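Local coordinates for uncharacterized esterase YxiM (Bacillus subtilis, PDB 2O14), which is an uncharacterised member of the GDSL lipolytic enzyme family and probably acts as an esterase, at residues A[311-316]-A[356-361]. Sequence-based numbering, arbitrary orientation.
Sequences YLIDLN and VQELKR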
ATOM      1  N   TYR A 311      14.414  -9.782 -11.157  1.00 27.59           N
ATOM      2  CA  TYR A 311      14.163  -8.984 -12.349  1.00 27.43           C
ATOM      3  C   TYR A 311      14.581  -7.572 -11.955  1.00 27.32           C
ATOM      4  O   TYR A 311      14.612  -7.242 -10.765  1.00 26.02           O
ATOM      5  CB  TYR A 311      12.681  -9.021 -12.723  1.00 32.80           C
ATOM      6  CG  TYR A 311      12.237 -10.343 -13.305  1.00 35.04           C
ATOM      7  CD1 TYR A 311      12.695 -10.767 -14.552  1.00 36.34           C
ATOM      8  CD2 TYR A 311      11.375 -11.179 -12.604  1.00 36.35           C
ATOM      9  CE1 TYR A 311      12.302 -11.994 -15.086  1.00 36.61           C
ATOM     10  CE2 TYR A 311      10.974 -12.409 -13.127  1.00 37.91           C
ATOM     11  CZ  TYR A 311      11.440 -12.810 -14.365  1.00 38.97           C
ATOM     12  OH  TYR A 311      11.047 -14.025 -14.881  1.00 40.41           O
ATOM     13  N   LEU A 312      14.905  -6.740 -12.936  1.00 30.88           N
ATOM     14  CA  LEU A 312      15.352  -5.383 -12.643  1.00 30.57           C
ATOM     15  C   LEU A 312      14.860  -4.331 -13.623  1.00 31.84           C
ATOM     16  O   LEU A 312      15.003  -4.481 -14.844  1.00 31.47           O
ATOM     17  CB  LEU A 312      16.886  -5.334 -12.605  1.00 22.67           C
ATOM     18  CG  LEU A 312      17.525  -3.953 -12.424  1.00 23.05           C
ATOM     19  CD1 LEU A 312      17.339  -3.488 -10.988  1.00 22.52           C
ATOM     20  CD2 LEU A 312      19.011  -4.021 -12.769  1.00 22.74           C
ATOM     21  N   ILE A 313      14.280  -3.266 -13.074  1.00 26.53           N
ATOM     22  CA  ILE A 313      13.798  -2.140 -13.861  1.00 26.12           C
ATOM     23  C   ILE A 313      14.707  -1.000 -13.432  1.00 25.80           C
ATOM     24  O   ILE A 313      14.646  -0.560 -12.282  1.00 25.32           O
ATOM     25  CB  ILE A 313      12.348  -1.748 -13.505  1.00 31.55           C
ATOM     26  CG1 ILE A 313      11.404  -2.930 -13.719  1.00 33.24           C
ATOM     27  CG2 ILE A 313      11.909  -0.570 -14.364  1.00 31.21           C
ATOM     28  CD1 ILE A 313      11.309  -3.387 -15.152  1.00 35.51           C
ATOM     29  N   ASP A 314      15.564  -0.535 -14.335  1.00 28.20           N
ATOM     30  CA  ASP A 314      16.472   0.558 -13.997  1.00 27.73           C
ATOM     31  C   ASP A 314      15.736   1.868 -14.224  1.00 26.67           C
ATOM     32  O   ASP A 314      16.125   2.678 -15.071  1.00 26.78           O
ATOM     33  CB  ASP A 314      17.725   0.514 -14.875  1.00 32.16           C
ATOM     34  CG  ASP A 314      18.927   1.145 -14.203  1.00 32.79           C
ATOM     35  OD1 ASP A 314      18.740   2.044 -13.353  1.00 33.94           O
ATOM     36  OD2 ASP A 314      20.063   0.747 -14.533  1.00 33.93           O
ATOM     37  N   LEU A 315      14.670   2.076 -13.461  1.00 24.43           N
ATOM     38  CA  LEU A 315      13.863   3.279 -13.597  1.00 22.62           C
ATOM     39  C   LEU A 315      14.690   4.555 -13.461  1.00 23.77           C
ATOM     40  O   LEU A 315      14.329   5.598 -14.007  1.00 25.81           O
ATOM     41  CB  LEU A 315      12.736   3.262 -12.564  1.00 19.07           C
ATOM     42  CG  LEU A 315      11.541   4.177 -12.829  1.00 18.96           C
ATOM     43  CD1 LEU A 315      11.002   3.926 -14.230  1.00 18.43           C
ATOM     44  CD2 LEU A 315      10.463   3.911 -11.779  1.00 17.47           C
ATOM     45  N   ASN A 316      15.803   4.474 -12.739  1.00 25.75           N
ATOM     46  CA  ASN A 316      16.670   5.634 -12.557  1.00 26.38           C
ATOM     47  C   ASN A 316      17.132   6.146 -13.927  1.00 26.52           C
ATOM     48  O   ASN A 316      17.021   7.338 -14.235  1.00 25.35           O
ATOM     49  CB  ASN A 316      17.893   5.250 -11.719  1.00 27.28           C
ATOM     50  CG  ASN A 316      18.788   6.442 -11.406  1.00 30.68           C
ATOM     51  OD1 ASN A 316      18.582   7.157 -10.419  1.00 31.42           O
ATOM     52  ND2 ASN A 316      19.786   6.664 -12.250  1.00 26.19           N
ATOM     53  N   VAL A 356       6.304  -0.311 -16.627  1.00 28.43           N
ATOM     54  CA  VAL A 356       5.622  -1.395 -17.334  1.00 30.05           C
ATOM     55  C   VAL A 356       6.169  -1.584 -18.753  1.00 29.85           C
ATOM     56  O   VAL A 356       6.302  -2.714 -19.233  1.00 28.95           O
ATOM     57  CB  VAL A 356       4.096  -1.144 -17.379  1.00 28.87           C
ATOM     58  CG1 VAL A 356       3.409  -2.221 -18.197  1.00 30.85           C
ATOM     59  CG2 VAL A 356       3.536  -1.136 -15.957  1.00 27.84           C
ATOM     60  N   GLN A 357       6.489  -0.478 -19.417  1.00 28.97           N
ATOM     61  CA  GLN A 357       7.048  -0.534 -20.764  1.00 30.65           C
ATOM     62  C   GLN A 357       8.341  -1.350 -20.722  1.00 30.83           C
ATOM     63  O   GLN A 357       8.659  -2.087 -21.652  1.00 31.06           O
ATOM     64  CB  GLN A 357       7.346   0.881 -21.266  1.00 32.35           C
ATOM     65  CG  GLN A 357       8.148   0.932 -22.553  1.00 33.21           C
ATOM     66  CD  GLN A 357       8.512   2.350 -22.961  1.00 34.08           C
ATOM     67  OE1 GLN A 357       7.638   3.183 -23.213  1.00 35.94           O
ATOM     68  NE2 GLN A 357       9.807   2.631 -23.025  1.00 32.03           N
ATOM     69  N   GLU A 358       9.077  -1.209 -19.626  1.00 32.30           N
ATOM     70  CA  GLU A 358      10.332  -1.921 -19.440  1.00 33.76           C
ATOM     71  C   GLU A 358      10.080  -3.406 -19.169  1.00 35.25           C
ATOM     72  O   GLU A 358      10.814  -4.269 -19.661  1.00 35.62           O
ATOM     73  CB  GLU A 358      11.106  -1.289 -18.281  1.00 36.16           C
ATOM     74  CG  GLU A 358      12.439  -1.945 -17.954  1.00 38.89           C
ATOM     75  CD  GLU A 358      13.371  -2.019 -19.146  1.00 40.52           C
ATOM     76  OE1 GLU A 358      13.170  -1.247 -20.111  1.00 40.65           O
ATOM     77  OE2 GLU A 358      14.312  -2.842 -19.108  1.00 40.41           O
ATOM     78  N   LEU A 359       9.043  -3.700 -18.387  1.00 33.58           N
ATOM     79  CA  LEU A 359       8.701  -5.083 -18.065  1.00 34.95           C
ATOM     80  C   LEU A 359       8.310  -5.824 -19.341  1.00 35.15           C
ATOM     81  O   LEU A 359       8.618  -7.003 -19.510  1.00 34.07           O
ATOM     82  CB  LEU A 359       7.547  -5.132 -17.054  1.00 28.87           C
ATOM     83  CG  LEU A 359       7.861  -4.662 -15.627  1.00 28.43           C
ATOM     84  CD1 LEU A 359       6.575  -4.512 -14.831  1.00 28.57           C
ATOM     85  CD2 LEU A 359       8.792  -5.652 -14.953  1.00 27.67           C
ATOM     86  N   LYS A 360       7.636  -5.118 -20.242  1.00 38.81           N
ATOM     87  CA  LYS A 360       7.219  -5.714 -21.501  1.00 40.13           C
ATOM     88  C   LYS A 360       8.422  -5.936 -22.412  1.00 39.96           C
ATOM     89  O   LYS A 360       8.510  -6.955 -23.099  1.00 39.68           O
ATOM     90  CB  LYS A 360       6.185  -4.820 -22.185  1.00 50.44           C
ATOM     91  CG  LYS A 360       4.886  -4.702 -21.401  1.00 53.66           C
ATOM     92  CD  LYS A 360       3.852  -3.852 -22.125  1.00 56.02           C
ATOM     93  CE  LYS A 360       2.576  -3.730 -21.301  1.00 55.91           C
ATOM     94  NZ  LYS A 360       1.570  -2.841 -21.946  1.00 56.03           N
ATOM     95  N   ARG A 361       9.355  -4.989 -22.406  1.00 36.70           N
ATOM     96  CA  ARG A 361      10.550  -5.107 -23.234  1.00 35.23           C
ATOM     97  C   ARG A 361      11.363  -6.338 -22.843  1.00 34.83           C
ATOM     98  O   ARG A 361      11.991  -6.971 -23.695  1.00 32.53           O
ATOM     99  CB  ARG A 361      11.429  -3.865 -23.091  1.00 32.87           C
ATOM    100  CG  ARG A 361      12.650  -3.869 -24.003  1.00 31.56           C
ATOM    101  CD  ARG A 361      13.603  -2.749 -23.636  1.00 29.88           C
ATOM    102  NE  ARG A 361      14.255  -3.003 -22.355  1.00 27.69           N
ATOM    103  CZ  ARG A 361      15.226  -3.890 -22.176  1.00 26.51           C
ATOM    104  NH1 ARG A 361      15.666  -4.611 -23.200  1.00 25.22           N
ATOM    105  NH2 ARG A 361      15.755  -4.058 -20.972  1.00 22.04           N
TER
HETATM  106  O   HOH W   1      15.907  -1.737 -16.937  1.00 25.58           O
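Ile313, on an outermost strand of the parallel sheet, packs against Glu358 and Leu359 of the C-terminal helix 345-361 in a buried, mainly apolar strand-to-helix contact. Ile313 CD1 does most of the touching: it lies 3.3 Å from Glu358 CG and presses tightly on Leu359 CD2, at 3.4 Å. With Ile313 CG1 set beside its backbone N (chi1 -58°), the ethyl arm reaches the helix, while Ile313 CG2 rests more loosely on Glu358 CG at 3.9 Å. The Ile313 and Leu359 side chains cross at about a right angle, whereas Ile313 and the aliphatic part of Glu358 run past each other in opposite directions. A bend at chi2 (55°), about the CB-CG bond, turns the Glu358 carboxylate off the extended course, and it takes a side-on, two-pronged salt bridge from Arg361, one turn further along the helix: Arg361 NE reaches Glu358 OE1 at 3.0 Å and Arg361 NH2 reaches Glu358 OE2 at 2.7 Å. A water accepts from Asp314 N and donates weakly to Glu358 OE2, linking the end of the strand to the helix. Were Glu358 cut back to alanine, Arg361 would probably lose its carboxylate mate, the water link would go and a gap would open beside Ile313 CD1. Leu359 also touches Ile273 on the adjoining strand 271-275 and Met235 on strand 233-237 beyond it. A terminal helix laid against a parallel sheet in this way belongs to the three-layered alpha/beta/alpha fold of SGNH hydrolases.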